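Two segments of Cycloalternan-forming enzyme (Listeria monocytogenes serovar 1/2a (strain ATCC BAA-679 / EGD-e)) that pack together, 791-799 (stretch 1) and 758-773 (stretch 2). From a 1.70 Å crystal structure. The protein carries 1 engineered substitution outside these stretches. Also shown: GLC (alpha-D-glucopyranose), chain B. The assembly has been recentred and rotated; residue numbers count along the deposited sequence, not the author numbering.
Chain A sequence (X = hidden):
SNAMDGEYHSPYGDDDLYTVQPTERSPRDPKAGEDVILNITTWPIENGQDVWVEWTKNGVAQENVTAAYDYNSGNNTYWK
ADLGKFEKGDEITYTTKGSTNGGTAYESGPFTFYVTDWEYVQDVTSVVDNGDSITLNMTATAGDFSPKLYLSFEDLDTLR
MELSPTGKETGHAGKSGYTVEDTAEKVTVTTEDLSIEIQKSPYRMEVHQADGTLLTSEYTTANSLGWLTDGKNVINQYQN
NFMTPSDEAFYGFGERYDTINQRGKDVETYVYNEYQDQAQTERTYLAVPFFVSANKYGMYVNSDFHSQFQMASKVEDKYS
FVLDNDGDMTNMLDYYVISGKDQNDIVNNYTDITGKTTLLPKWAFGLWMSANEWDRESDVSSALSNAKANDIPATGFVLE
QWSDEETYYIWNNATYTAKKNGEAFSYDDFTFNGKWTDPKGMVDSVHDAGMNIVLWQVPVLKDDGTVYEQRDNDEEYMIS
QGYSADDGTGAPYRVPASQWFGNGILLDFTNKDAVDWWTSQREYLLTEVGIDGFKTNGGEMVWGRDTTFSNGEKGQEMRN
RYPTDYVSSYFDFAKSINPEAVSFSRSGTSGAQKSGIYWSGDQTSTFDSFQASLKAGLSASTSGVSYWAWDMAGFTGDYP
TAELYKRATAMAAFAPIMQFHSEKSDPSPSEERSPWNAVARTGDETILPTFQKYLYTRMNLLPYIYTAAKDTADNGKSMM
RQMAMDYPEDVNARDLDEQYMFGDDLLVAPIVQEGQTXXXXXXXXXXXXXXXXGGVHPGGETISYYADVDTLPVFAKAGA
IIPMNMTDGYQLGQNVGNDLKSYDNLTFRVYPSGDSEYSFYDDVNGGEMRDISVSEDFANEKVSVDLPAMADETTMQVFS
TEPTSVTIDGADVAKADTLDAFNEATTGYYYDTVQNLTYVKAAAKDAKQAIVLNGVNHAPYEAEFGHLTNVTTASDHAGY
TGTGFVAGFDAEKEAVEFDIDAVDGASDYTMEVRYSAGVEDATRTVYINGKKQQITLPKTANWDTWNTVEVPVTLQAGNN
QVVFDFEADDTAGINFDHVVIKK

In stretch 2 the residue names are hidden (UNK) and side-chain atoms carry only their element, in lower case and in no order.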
ATOM      1  N   THR A 791      -6.036 -21.252   9.752  1.00 15.99           N
ATOM      2  CA  THR A 791      -5.643 -21.572   8.370  1.00 15.96           C
ATOM      3  C   THR A 791      -5.739 -20.355   7.455  1.00 15.34           C
ATOM      4  O   THR A 791      -6.734 -19.616   7.486  1.00 15.49           O
ATOM      5  CB  THR A 791      -6.546 -22.715   7.847  1.00 16.02           C
ATOM      6  OG1 THR A 791      -6.341 -23.873   8.670  1.00 16.96           O
ATOM      7  CG2 THR A 791      -6.274 -23.073   6.376  1.00 16.09           C
ATOM      8  N   LEU A 792      -4.717 -20.182   6.619  1.00 14.80           N
ATOM      9  CA  LEU A 792      -4.690 -19.087   5.638  1.00 14.18           C
ATOM     10  C   LEU A 792      -4.422 -19.665   4.248  1.00 13.83           C
ATOM     11  O   LEU A 792      -3.352 -20.218   4.040  1.00 14.07           O
ATOM     12  CB  LEU A 792      -3.550 -18.105   6.001  1.00 14.18           C
ATOM     13  CG  LEU A 792      -3.281 -16.920   5.064  1.00 14.12           C
ATOM     14  CD1 LEU A 792      -4.369 -15.869   5.213  1.00 14.20           C
ATOM     15  CD2 LEU A 792      -1.948 -16.292   5.400  1.00 14.44           C
ATOM     16  N   PRO A 793      -5.349 -19.501   3.282  1.00 13.63           N
ATOM     17  CA  PRO A 793      -5.061 -19.989   1.912  1.00 13.35           C
ATOM     18  C   PRO A 793      -3.941 -19.164   1.277  1.00 13.16           C
ATOM     19  O   PRO A 793      -4.068 -17.947   1.170  1.00 12.64           O
ATOM     20  CB  PRO A 793      -6.375 -19.742   1.150  1.00 13.31           C
ATOM     21  CG  PRO A 793      -7.411 -19.506   2.212  1.00 13.56           C
ATOM     22  CD  PRO A 793      -6.695 -18.911   3.391  1.00 13.36           C
ATOM     23  N   VAL A 794      -2.841 -19.814   0.899  1.00 13.03           N
ATOM     24  CA  VAL A 794      -1.741 -19.148   0.170  1.00 13.03           C
ATOM     25  C   VAL A 794      -1.283 -20.093  -0.934  1.00 13.34           C
ATOM     26  O   VAL A 794      -1.046 -21.268  -0.665  1.00 13.75           O
ATOM     27  CB  VAL A 794      -0.530 -18.778   1.063  1.00 13.17           C
ATOM     28  CG1 VAL A 794       0.512 -18.018   0.241  1.00 13.51           C
ATOM     29  CG2 VAL A 794      -0.942 -17.889   2.247  1.00 13.16           C
ATOM     30  N   PHE A 795      -1.154 -19.570  -2.155  1.00 13.43           N
ATOM     31  CA  PHE A 795      -0.823 -20.384  -3.330  1.00 13.59           C
ATOM     32  C   PHE A 795       0.349 -19.808  -4.106  1.00 13.94           C
ATOM     33  O   PHE A 795       0.472 -18.582  -4.245  1.00 13.36           O
ATOM     34  CB  PHE A 795      -2.014 -20.472  -4.284  1.00 13.74           C
ATOM     35  CG  PHE A 795      -3.322 -20.767  -3.603  1.00 13.83           C
ATOM     36  CD1 PHE A 795      -4.054 -19.737  -3.004  1.00 13.48           C
ATOM     37  CD2 PHE A 795      -3.828 -22.083  -3.560  1.00 14.46           C
ATOM     38  CE1 PHE A 795      -5.259 -20.004  -2.363  1.00 13.94           C
ATOM     39  CE2 PHE A 795      -5.048 -22.346  -2.941  1.00 14.78           C
ATOM     40  CZ  PHE A 795      -5.762 -21.304  -2.340  1.00 14.53           C
ATOM     41  N   ALA A 796       1.196 -20.695  -4.625  1.00 14.42           N
ATOM     42  CA  ALA A 796       2.299 -20.272  -5.484  1.00 15.13           C
ATOM     43  C   ALA A 796       1.932 -20.433  -6.946  1.00 15.70           C
ATOM     44  O   ALA A 796       1.390 -21.449  -7.351  1.00 16.10           O
ATOM     45  CB  ALA A 796       3.558 -21.078  -5.183  1.00 15.21           C
ATOM     46  N   LYS A 797       2.297 -19.420  -7.721  1.00 16.45           N
ATOM     47  CA  LYS A 797       2.115 -19.356  -9.170  1.00 17.38           C
ATOM     48  C   LYS A 797       3.029 -20.358  -9.861  1.00 17.35           C
ATOM     49  O   LYS A 797       4.129 -20.638  -9.380  1.00 17.23           O
ATOM     50  CB  LYS A 797       2.496 -17.943  -9.594  1.00 19.36           C
ATOM     51  CG  LYS A 797       2.238 -17.569 -11.025  1.00 22.10           C
ATOM     52  CD  LYS A 797       2.344 -16.050 -11.155  1.00 23.62           C
ATOM     53  CE  LYS A 797       3.762 -15.516 -11.104  1.00 25.11           C
ATOM     54  NZ  LYS A 797       3.721 -14.052 -11.443  1.00 26.60           N
ATOM     55  N   ALA A 798       2.571 -20.892 -10.998  1.00 17.49           N
ATOM     56  CA  ALA A 798       3.385 -21.802 -11.817  1.00 17.37           C
ATOM     57  C   ALA A 798       4.728 -21.169 -12.167  1.00 17.21           C
ATOM     58  O   ALA A 798       4.782 -20.010 -12.579  1.00 16.66           O
ATOM     59  CB  ALA A 798       2.622 -22.188 -13.088  1.00 18.04           C
ATOM     60  N   GLY A 799       5.806 -21.923 -11.989  1.00 17.20           N
ATOM     61  CA  GLY A 799       7.136 -21.428 -12.342  1.00 17.51           C
ATOM     62  C   GLY A 799       7.831 -20.725 -11.193  1.00 17.29           C
ATOM     63  O   GLY A 799       9.016 -20.402 -11.315  1.00 17.93           O
ATOM     64  N   UNK A 758     -15.565 -20.940   4.979  1.00 19.36           N
ATOM     65  CA  UNK A 758     -15.485 -21.302   3.560  1.00 20.25           C
ATOM     66  C   UNK A 758     -15.074 -20.072   2.764  1.00 18.51           C
ATOM     67  O   UNK A 758     -15.894 -19.178   2.531  1.00 18.01           O
ATOM     68  o   UNK A 758     -15.440 -24.111   1.818  1.00 33.55           O
ATOM     69  c   UNK A 758     -16.802 -21.904   3.037  1.00 23.36           C
ATOM     70  o   UNK A 758     -15.972 -25.500   3.443  1.00 34.54           O
ATOM     71  c   UNK A 758     -17.054 -23.344   3.489  1.00 28.22           C
ATOM     72  c   UNK A 758     -16.083 -24.378   2.876  1.00 31.41           C
ATOM     73  N   UNK A 759     -13.804 -20.033   2.374  1.00 16.80           N
ATOM     74  CA  UNK A 759     -13.218 -18.837   1.761  1.00 15.93           C
ATOM     75  C   UNK A 759     -13.189 -18.972   0.241  1.00 16.03           C
ATOM     76  O   UNK A 759     -12.588 -19.912  -0.290  1.00 15.68           O
ATOM     77  c   UNK A 759     -11.798 -18.617   2.310  1.00 15.20           C
ATOM     78  c   UNK A 759     -10.955 -17.552   1.598  1.00 14.73           C
ATOM     79  c   UNK A 759     -11.537 -16.154   1.811  1.00 14.28           C
ATOM     80  c   UNK A 759     -10.594 -15.134   1.184  1.00 13.92           C
ATOM     81  n   UNK A 759     -11.107 -13.729   1.304  1.00 12.93           N
ATOM     82  N   UNK A 760     -13.831 -18.030  -0.455  1.00 16.15           N
ATOM     83  CA  UNK A 760     -13.756 -17.984  -1.922  1.00 16.38           C
ATOM     84  C   UNK A 760     -12.411 -17.403  -2.299  1.00 15.55           C
ATOM     85  O   UNK A 760     -11.981 -16.397  -1.706  1.00 15.13           O
ATOM     86  c   UNK A 760     -16.207 -17.742  -2.530  1.00 20.01           C
ATOM     87  o   UNK A 760     -17.005 -15.729  -3.621  1.00 23.20           O
ATOM     88  c   UNK A 760     -14.850 -17.080  -2.490  1.00 17.80           C
ATOM     89  o   UNK A 760     -18.442 -17.265  -3.107  1.00 22.68           O
ATOM     90  c   UNK A 760     -17.289 -16.847  -3.134  1.00 21.09           C
ATOM     91  N   UNK A 761     -11.722 -18.049  -3.244  1.00 14.60           N
ATOM     92  CA  UNK A 761     -10.458 -17.518  -3.762  1.00 14.17           C
ATOM     93  C   UNK A 761     -10.553 -17.475  -5.274  1.00 14.20           C
ATOM     94  O   UNK A 761     -10.748 -18.527  -5.904  1.00 14.59           O
ATOM     95  c   UNK A 761      -9.232 -18.379  -3.374  1.00 14.21           C
ATOM     96  c   UNK A 761      -9.182 -18.636  -1.867  1.00 13.54           C
ATOM     97  c   UNK A 761      -7.940 -17.683  -3.828  1.00 13.54           C
ATOM     98  N   UNK A 762     -10.419 -16.293  -5.865  1.00 13.84           N
ATOM     99  CA  UNK A 762     -10.413 -16.252  -7.323  1.00 14.10           C
ATOM    100  C   UNK A 762      -8.999 -16.586  -7.813  1.00 14.11           C
ATOM    101  O   UNK A 762      -8.024 -15.920  -7.400  1.00 13.70           O
ATOM    102  c   UNK A 762     -11.288 -15.911 -11.572  1.00 15.69           C
ATOM    103  c   UNK A 762     -10.884 -14.891  -7.914  1.00 14.09           C
ATOM    104  c   UNK A 762     -10.232 -15.214 -12.169  1.00 15.60           C
ATOM    105  c   UNK A 762     -11.495 -15.796 -10.210  1.00 14.91           C
ATOM    106  c   UNK A 762      -9.633 -14.268 -10.042  1.00 14.65           C
ATOM    107  c   UNK A 762      -9.413 -14.376 -11.412  1.00 15.01           C
ATOM    108  c   UNK A 762     -10.694 -14.947  -9.421  1.00 14.50           C
ATOM    109  o   UNK A 762     -10.033 -15.349 -13.525  1.00 16.69           O
ATOM    110  N   UNK A 763      -8.887 -17.614  -8.667  1.00 14.54           N
ATOM    111  CA  UNK A 763      -7.603 -17.982  -9.241  1.00 14.82           C
ATOM    112  C   UNK A 763      -7.537 -17.558 -10.694  1.00 15.71           C
ATOM    113  O   UNK A 763      -8.300 -18.075 -11.510  1.00 15.34           O
ATOM    114  c   UNK A 763      -6.262 -19.446  -6.828  1.00 14.58           C
ATOM    115  c   UNK A 763      -7.217 -21.573  -7.793  1.00 15.22           C
ATOM    116  c   UNK A 763      -7.358 -19.493  -9.124  1.00 14.86           C
ATOM    117  c   UNK A 763      -7.358 -20.058  -7.702  1.00 15.03           C
ATOM    118  N   UNK A 764      -6.622 -16.630 -11.023  1.00 16.28           N
ATOM    119  CA  UNK A 764      -6.413 -16.284 -12.431  1.00 17.33           C
ATOM    120  C   UNK A 764      -5.884 -17.466 -13.232  1.00 18.64           C
ATOM    121  O   UNK A 764      -5.459 -18.472 -12.664  1.00 17.56           O
ATOM    122  c   UNK A 764      -5.728 -15.854 -10.144  1.00 16.20           C
ATOM    123  c   UNK A 764      -5.341 -15.193 -12.378  1.00 17.03           C
ATOM    124  c   UNK A 764      -5.435 -14.642 -10.997  1.00 16.79           C
ATOM    125  N   UNK A 765      -5.927 -17.339 -14.559  1.00 21.00           N
ATOM    126  CA  UNK A 765      -5.548 -18.449 -15.431  1.00 23.17           C
ATOM    127  C   UNK A 765      -4.104 -18.876 -15.121  1.00 22.42           C
ATOM    128  O   UNK A 765      -3.284 -18.053 -14.766  1.00 22.52           O
ATOM    129  c   UNK A 765      -6.756 -19.058 -17.552  1.00 31.82           C
ATOM    130  o   UNK A 765      -8.766 -18.193 -18.509  1.00 39.90           O
ATOM    131  c   UNK A 765      -5.771 -18.086 -16.906  1.00 26.95           C
ATOM    132  o   UNK A 765      -6.993 -18.364 -19.821  1.00 38.90           O
ATOM    133  c   UNK A 765      -7.555 -18.484 -18.707  1.00 36.78           C
ATOM    134  N   UNK A 766      -3.830 -20.175 -15.203  1.00 22.34           N
ATOM    135  CA  UNK A 766      -2.513 -20.748 -14.863  1.00 21.88           C
ATOM    136  C   UNK A 766      -2.679 -21.690 -13.689  1.00 22.20           C
ATOM    137  O   UNK A 766      -3.762 -21.813 -13.173  1.00 25.82           O
ATOM    138  N   UNK A 767      -1.615 -22.310 -13.206  1.00 20.85           N
ATOM    139  CA  UNK A 767      -1.747 -23.310 -12.148  1.00 19.31           C
ATOM    140  C   UNK A 767      -1.267 -22.736 -10.821  1.00 18.12           C
ATOM    141  O   UNK A 767      -0.240 -22.079 -10.790  1.00 18.06           O
ATOM    142  o   UNK A 767       0.640 -27.328 -11.429  1.00 22.24           O
ATOM    143  c   UNK A 767      -0.375 -26.946 -12.036  1.00 22.01           C
ATOM    144  c   UNK A 767      -0.915 -24.543 -12.519  1.00 20.23           C
ATOM    145  o   UNK A 767      -0.849 -27.567 -13.007  1.00 22.46           O
ATOM    146  c   UNK A 767      -1.085 -25.705 -11.558  1.00 20.67           C
ATOM    147  N   UNK A 768      -2.015 -22.989  -9.742  1.00 16.78           N
ATOM    148  CA  UNK A 768      -1.726 -22.462  -8.413  1.00 15.74           C
ATOM    149  C   UNK A 768      -1.584 -23.624  -7.452  1.00 15.86           C
ATOM    150  O   UNK A 768      -2.416 -24.522  -7.466  1.00 17.04           O
ATOM    151  c   UNK A 768      -3.002 -20.377  -8.871  1.00 14.86           C
ATOM    152  c   UNK A 768      -1.362 -18.605  -7.874  1.00 14.40           C
ATOM    153  n   UNK A 768      -3.591 -19.096 -10.622  1.00 14.64           N
ATOM    154  c   UNK A 768      -2.289 -19.146  -8.795  1.00 14.56           C
ATOM    155  c   UNK A 768      -2.868 -21.548  -7.947  1.00 15.17           C
ATOM    156  c   UNK A 768      -3.768 -20.313 -10.002  1.00 14.71           C
ATOM    157  c   UNK A 768      -1.294 -16.562  -9.208  1.00 14.44           C
ATOM    158  c   UNK A 768      -0.878 -17.320  -8.091  1.00 14.11           C
ATOM    159  c   UNK A 768      -2.199 -17.064 -10.124  1.00 14.49           C
ATOM    160  c   UNK A 768      -2.693 -18.362  -9.900  1.00 14.68           C
ATOM    161  N   UNK A 769      -0.532 -23.622  -6.638  1.00 15.18           N
ATOM    162  CA  UNK A 769      -0.295 -24.746  -5.745  1.00 14.75           C
ATOM    163  C   UNK A 769      -0.312 -24.231  -4.315  1.00 14.43           C
ATOM    164  O   UNK A 769       0.368 -23.263  -3.993  1.00 14.17           O
ATOM    165  c   UNK A 769       1.301 -26.579  -5.067  1.00 15.32           C
ATOM    166  c   UNK A 769       1.046 -25.466  -6.071  1.00 15.17           C
ATOM    167  c   UNK A 769       1.026 -26.020  -7.492  1.00 15.65           C
ATOM    168  N   UNK A 770      -1.108 -24.887  -3.474  1.00 14.49           N
ATOM    169  CA  UNK A 770      -1.215 -24.572  -2.045  1.00 14.80           C
ATOM    170  C   UNK A 770       0.160 -24.751  -1.407  1.00 15.04           C
ATOM    171  O   UNK A 770       0.720 -25.846  -1.437  1.00 15.28           O
ATOM    172  c   UNK A 770      -2.248 -25.547  -1.458  1.00 15.29           C
ATOM    173  c   UNK A 770      -2.556 -25.306   0.003  1.00 15.79           C
ATOM    174  o   UNK A 770      -1.639 -24.979   0.783  1.00 15.89           O
ATOM    175  o   UNK A 770      -3.737 -25.504   0.361  1.00 15.71           O
ATOM    176  N   UNK A 771       0.725 -23.686  -0.845  1.00 15.06           N
ATOM    177  CA  UNK A 771       2.107 -23.770  -0.326  1.00 15.49           C
ATOM    178  C   UNK A 771       2.262 -24.615   0.941  1.00 15.54           C
ATOM    179  O   UNK A 771       3.381 -24.987   1.301  1.00 15.72           O
ATOM    180  c   UNK A 771       2.707 -21.599  -1.460  1.00 15.92           C
ATOM    181  c   UNK A 771       2.784 -22.385  -0.142  1.00 15.80           C
ATOM    182  c   UNK A 771       2.965 -20.396   1.480  1.00 16.21           C
ATOM    183  c   UNK A 771       2.151 -21.597   1.018  1.00 15.93           C
ATOM    184  N   UNK A 772       1.148 -24.898   1.616  1.00 15.28           N
ATOM    185  CA  UNK A 772       1.174 -25.582   2.903  1.00 15.67           C
ATOM    186  C   UNK A 772       1.162 -27.093   2.743  1.00 16.01           C
ATOM    187  O   UNK A 772       1.660 -27.802   3.610  1.00 16.46           O
ATOM    188  c   UNK A 772       1.589 -23.099   5.671  1.00 16.51           C
ATOM    189  c   UNK A 772       1.574 -20.700   6.224  1.00 15.91           C
ATOM    190  c   UNK A 772       0.539 -20.458   5.340  1.00 15.97           C
ATOM    191  c   UNK A 772      -0.055 -25.191   3.726  1.00 15.80           C
ATOM    192  c   UNK A 772       0.537 -22.872   4.773  1.00 15.97           C
ATOM    193  c   UNK A 772      -0.216 -23.717   3.895  1.00 15.64           C
ATOM    194  c   UNK A 772      -1.136 -22.906   3.271  1.00 15.78           C
ATOM    195  n   UNK A 772      -0.985 -21.599   3.697  1.00 15.52           N
ATOM    196  c   UNK A 772       2.104 -22.001   6.405  1.00 16.45           C
ATOM    197  c   UNK A 772       0.028 -21.548   4.620  1.00 15.68           C
ATOM    198  N   UNK A 773       0.573 -27.575   1.644  1.00 15.92           N
ATOM    199  CA  UNK A 773       0.244 -29.001   1.512  1.00 16.32           C
ATOM    200  C   UNK A 773       0.386 -29.622   0.103  1.00 16.28           C
ATOM    201  O   UNK A 773       0.212 -30.838  -0.058  1.00 16.82           O
ATOM    202  c   UNK A 773      -2.285 -28.512   1.377  1.00 16.31           C
ATOM    203  c   UNK A 773      -1.168 -29.283   2.096  1.00 16.30           C
ATOM    204  o   UNK A 773      -2.278 -28.346   0.153  1.00 16.23           O
ATOM    205  n   UNK A 773      -3.254 -28.010   2.160  1.00 16.40           N
TER
HETATM  206  C1  GLC B   3      -6.977 -27.655   2.506  1.00 18.17           C
HETATM  207  C2  GLC B   3      -8.240 -26.815   2.310  1.00 17.94           C
HETATM  208  C3  GLC B   3      -8.960 -27.274   1.033  1.00 17.96           C
HETATM  209  C4  GLC B   3      -7.999 -27.268  -0.167  1.00 17.98           C
HETATM  210  C5  GLC B   3      -6.788 -28.161   0.144  1.00 18.08           C
HETATM  211  C6  GLC B   3      -5.728 -28.234  -0.952  1.00 17.34           C
HETATM  212  O2  GLC B   3      -9.097 -26.980   3.447  1.00 18.01           O
HETATM  213  O3  GLC B   3     -10.122 -26.471   0.796  1.00 18.38           O
HETATM  214  O4  GLC B   3      -8.653 -27.727  -1.352  1.00 18.43           O
HETATM  215  O5  GLC B   3      -6.157 -27.636   1.323  1.00 17.82           O
HETATM  216  O6  GLC B   3      -5.272 -26.911  -1.259  1.00 17.89           O
HETATM  217  O   HOH W   1       1.948 -23.418  -9.502  1.00 19.65           O

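Position 758 carries three carbons, the third bearing two oxygens, and touches nothing of stretch 1: Glu758. Position 759 has four carbons in a row ending in nitrogen, a lysine; Lys759 CG lies 4.1 Å from Pro793 CG. Position 760 repeats the carboxylate pattern of 758, out of reach: Glu760. At 761 one carbon carries two more, which makes valine; Val761 CG1 is 3.8 Å from Phe795 CE1. Position 762 is a six-carbon ring bearing one oxygen, again out of reach: Tyr762. The alternation continues at 763, whose four carbons fork at the second; this is leucine, and Leu763 CD2 sits over one face of the Phe795 ring, 4.4 Å from CD1 of Phe795.

Three carbons close onto the backbone nitrogen at 764, hence Pro764. Position 765 has three carbons and two terminal oxygens, exposed: Glu765. Position 766 has no side-chain atoms; phi/psi of 117/-179 would jam a CB against the preceding carbonyl, so Gly766 fits.

Position 767 again has three carbons, the last a carboxylate, its CB 4.3 Å from Ala798 CB: Glu767. At 768, fused five- and six-membered rings hold eight carbons and one nitrogen, the signature of tryptophan. Trp768 CZ3 lies 3.7 Å from Lys797 CB. At 769 one carbon carries two more, its CB 4.2 Å from Ala796 O: Val769. Position 770 has two carbons, the second with two oxygens, and its CB is 4.3 Å from Phe795 CD2: Asp770, whose OD2 accepts from GLC O6 at 2.6 Å. Position 771 has four carbons forked at the first, one arm two carbons long, so Ile771; its CD1 reaches Val794 CG1 at 3.6 Å. At 772 one carbon leads to fused rings of eight carbons and one nitrogen, the latter 2.8 Å from Leu792 O: Trp772, whose NE1 donates this weak hydrogen bond. Position 773, two carbons ending in one oxygen and one nitrogen, is Asn773; ND2 donates to GLC O5 at 3.0 Å.

The contact is an antiparallel strand pairing. Val769 and Ala796 exchange two hydrogen bonds, Ala796 N to Val769 O at 2.8 Å and Val769 N to Ala796 O at 3.0 Å; Ile771 N to Val794 O, 3.0 Å at 172°, extends the ladder. Phe795, Lys797, Trp768 and Asp770 share one face; Ala796 and Val769 point to the other. Water 1 donates to Glu767 O (2.9 Å) and Ala796 O (3.0 Å), bridging the two backbones.

Stretch 2 (758-773) EKEVYLPEGEWVDIWN
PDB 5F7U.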